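Local coordinates for uncharacterized protein Rv2866 (PDB 3G5O), which is the toxin of a type II toxin-antitoxin pair, an RNase that cleaves preferentially at the 3'-end of purine ribonucleotides and is neutralised by its cognate antitoxin, at residues P35-A40 against G73-L78. Numbering follows the deposited sequence.
Sequences PRILAA and GTYRLL
Tyr75 reaches from the start of strand 75-82 to the first turns of helix 35-51, where Ile37 and Ala40 meet one side of its ring. Both apolar contacts are loose and oblique to the ring. The methyl CB of Ala40 approaches CE2 of Tyr75 at 4.1 Å, and the branch methyl CG2 of Ile37 lies 4.3 Å from CD2 of the same tyrosine, so the two helix residues spread along one ring side from its base toward its hydroxyl. With chi1 at 67°, CG of Tyr75 sits between the backbone N and the carbonyl carbon, and the ring extends across the gap to the helix. The backbones stay well apart: the CA atoms of Ile37 and Tyr75, the nearest such pair, are 8.2 Å from each other.

In this RelE-family toxin the sheet is mixed, with 75-82 running antiparallel to both 68-72 and 87-95, and helix 35-51 packs against it. Val41 and Phe44 of that helix also touch Tyr75, while Ile37 leans on His95 of strand 87-95. The burial is modest, about 140 Å² in all, and none of the three touching residues is fully buried.

OH of Tyr75 comes to 3.5 Å from the carbonyl O of Ala40, in the first turns of the helix. Beyond the contact, the same two segments meet the antitoxin: Leu38 packs on Phe93 of the Rv2865 chain, and Arg76 forms a salt bridge with Glu57 of that chain.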
ATOM      1  N   PRO C  35      -0.114  14.242  27.352  1.00 22.30           N
ATOM      2  CA  PRO C  35       1.260  14.626  27.722  1.00 21.87           C
ATOM      3  C   PRO C  35       2.309  13.526  27.847  1.00 21.63           C
ATOM      4  O   PRO C  35       3.491  13.774  27.495  1.00 21.32           O
ATOM      5  CB  PRO C  35       1.090  15.376  29.062  1.00 22.35           C
ATOM      6  CG  PRO C  35      -0.309  15.987  28.959  1.00 22.82           C
ATOM      7  CD  PRO C  35      -1.127  14.908  28.203  1.00 22.70           C
ATOM      8  N   ARG C  36       1.953  12.356  28.360  1.00 20.59           N
ATOM      9  CA  ARG C  36       2.981  11.304  28.486  1.00 21.22           C
ATOM     10  C   ARG C  36       3.485  10.840  27.123  1.00 19.72           C
ATOM     11  O   ARG C  36       4.667  10.542  26.945  1.00 19.50           O
ATOM     12  CB  ARG C  36       2.459  10.039  29.221  1.00 22.10           C
ATOM     13  CG  ARG C  36       2.284  10.179  30.738  1.00 25.28           C
ATOM     14  CD  ARG C  36       1.848   8.798  31.328  1.00 27.59           C
ATOM     15  NE  ARG C  36       2.833   7.730  31.070  1.00 28.80           N
ATOM     16  CZ  ARG C  36       3.903   7.503  31.837  1.00 28.84           C
ATOM     17  NH1 ARG C  36       4.130   8.269  32.893  1.00 29.46           N
ATOM     18  NH2 ARG C  36       4.752   6.527  31.554  1.00 29.42           N
ATOM     19  N   ILE C  37       2.564  10.685  26.184  1.00 19.42           N
ATOM     20  CA  ILE C  37       2.916  10.179  24.855  1.00 18.92           C
ATOM     21  C   ILE C  37       3.673  11.260  24.057  1.00 20.15           C
ATOM     22  O   ILE C  37       4.650  10.976  23.323  1.00 19.37           O
ATOM     23  CB  ILE C  37       1.646   9.690  24.101  1.00 19.70           C
ATOM     24  CG1 ILE C  37       1.011   8.522  24.875  1.00 18.84           C
ATOM     25  CG2 ILE C  37       1.999   9.241  22.677  1.00 17.02           C
ATOM     26  CD1 ILE C  37      -0.272   7.940  24.229  1.00 22.14           C
ATOM     27  N   LEU C  38       3.214  12.501  24.238  1.00 18.60           N
ATOM     28  CA  LEU C  38       3.824  13.646  23.621  1.00 19.59           C
ATOM     29  C   LEU C  38       5.305  13.721  24.065  1.00 19.31           C
ATOM     30  O   LEU C  38       6.204  13.812  23.212  1.00 18.29           O
ATOM     31  CB  LEU C  38       3.043  14.904  23.962  1.00 18.82           C
ATOM     32  CG  LEU C  38       3.276  16.092  23.038  1.00 24.13           C
ATOM     33  CD1 LEU C  38       2.228  17.235  23.303  1.00 25.97           C
ATOM     34  CD2 LEU C  38       4.718  16.602  23.124  1.00 23.75           C
ATOM     35  N   ALA C  39       5.551  13.562  25.367  1.00 18.95           N
ATOM     36  CA  ALA C  39       6.923  13.577  25.916  1.00 18.66           C
ATOM     37  C   ALA C  39       7.759  12.376  25.406  1.00 18.69           C
ATOM     38  O   ALA C  39       8.942  12.545  25.089  1.00 17.92           O
ATOM     39  CB  ALA C  39       6.903  13.629  27.448  1.00 19.56           C
ATOM     40  N   ALA C  40       7.141  11.200  25.279  1.00 18.97           N
ATOM     41  CA  ALA C  40       7.866  10.027  24.752  1.00 18.90           C
ATOM     42  C   ALA C  40       8.296  10.239  23.276  1.00 18.95           C
ATOM     43  O   ALA C  40       9.410   9.875  22.878  1.00 18.84           O
ATOM     44  CB  ALA C  40       7.056   8.739  24.895  1.00 18.12           C
ATOM     45  N   GLY C  73       6.094   1.175  20.251  1.00 21.83           N
ATOM     46  CA  GLY C  73       4.807   0.845  20.846  1.00 20.46           C
ATOM     47  C   GLY C  73       3.678   1.251  19.916  1.00 20.40           C
ATOM     48  O   GLY C  73       3.567   0.725  18.788  1.00 20.42           O
ATOM     49  N   THR C  74       2.827   2.165  20.361  1.00 17.81           N
ATOM     50  CA  THR C  74       1.632   2.486  19.601  1.00 18.31           C
ATOM     51  C   THR C  74       1.773   3.778  18.812  1.00 17.49           C
ATOM     52  O   THR C  74       0.822   4.185  18.139  1.00 17.38           O
ATOM     53  CB  THR C  74       0.408   2.608  20.520  1.00 19.96           C
ATOM     54  OG1 THR C  74       0.766   3.438  21.627  1.00 21.12           O
ATOM     55  CG2 THR C  74       0.011   1.172  21.043  1.00 20.40           C
ATOM     56  N   TYR C  75       2.929   4.436  18.898  1.00 17.19           N
ATOM     57  CA  TYR C  75       3.140   5.609  18.023  1.00 17.90           C
ATOM     58  C   TYR C  75       4.114   5.389  16.865  1.00 17.40           C
ATOM     59  O   TYR C  75       5.049   4.530  16.931  1.00 17.75           O
ATOM     60  CB  TYR C  75       3.458   6.898  18.799  1.00 17.62           C
ATOM     61  CG  TYR C  75       4.781   6.887  19.525  1.00 19.64           C
ATOM     62  CD1 TYR C  75       5.959   7.146  18.833  1.00 20.34           C
ATOM     63  CD2 TYR C  75       4.856   6.580  20.887  1.00 18.23           C
ATOM     64  CE1 TYR C  75       7.170   7.148  19.481  1.00 21.76           C
ATOM     65  CE2 TYR C  75       6.118   6.572  21.570  1.00 21.31           C
ATOM     66  CZ  TYR C  75       7.253   6.880  20.828  1.00 25.01           C
ATOM     67  OH  TYR C  75       8.523   6.847  21.380  1.00 28.87           O
ATOM     68  N   ARG C  76       3.885   6.172  15.807  1.00 16.24           N
ATOM     69  CA  ARG C  76       4.749   6.187  14.642  1.00 16.76           C
ATOM     70  C   ARG C  76       5.111   7.582  14.193  1.00 16.62           C
ATOM     71  O   ARG C  76       4.299   8.511  14.265  1.00 16.44           O
ATOM     72  CB  ARG C  76       4.110   5.440  13.468  1.00 16.84           C
ATOM     73  CG  ARG C  76       4.031   3.918  13.661  1.00 18.45           C
ATOM     74  CD  ARG C  76       3.107   3.360  12.558  1.00 22.35           C
ATOM     75  NE  ARG C  76       3.242   1.918  12.376  1.00 24.71           N
ATOM     76  CZ  ARG C  76       2.539   0.995  13.042  1.00 28.32           C
ATOM     77  NH1 ARG C  76       1.638   1.361  13.954  1.00 23.66           N
ATOM     78  NH2 ARG C  76       2.729  -0.304  12.774  1.00 27.70           N
ATOM     79  N   LEU C  77       6.333   7.729  13.711  1.00 15.27           N
ATOM     80  CA  LEU C  77       6.745   8.977  13.091  1.00 15.62           C
ATOM     81  C   LEU C  77       7.005   8.676  11.644  1.00 16.19           C
ATOM     82  O   LEU C  77       7.612   7.638  11.330  1.00 15.60           O
ATOM     83  CB  LEU C  77       8.051   9.471  13.717  1.00 15.15           C
ATOM     84  CG  LEU C  77       7.875  10.187  15.052  1.00 18.26           C
ATOM     85  CD1 LEU C  77       7.481   9.145  16.110  1.00 19.40           C
ATOM     86  CD2 LEU C  77       9.142  10.861  15.522  1.00 15.00           C
ATOM     87  N   LEU C  78       6.578   9.593  10.791  1.00 16.45           N
ATOM     88  CA  LEU C  78       6.861   9.557   9.352  1.00 16.94           C
ATOM     89  C   LEU C  78       7.898  10.641   9.059  1.00 16.88           C
ATOM     90  O   LEU C  78       7.707  11.804   9.420  1.00 16.68           O
ATOM     91  CB  LEU C  78       5.592   9.857   8.549  1.00 16.21           C
ATOM     92  CG  LEU C  78       5.683   9.842   7.007  1.00 18.05           C
ATOM     93  CD1 LEU C  78       5.889   8.399   6.562  1.00 16.76           C
ATOM     94  CD2 LEU C  78       4.395  10.436   6.372  1.00 17.01           C
TER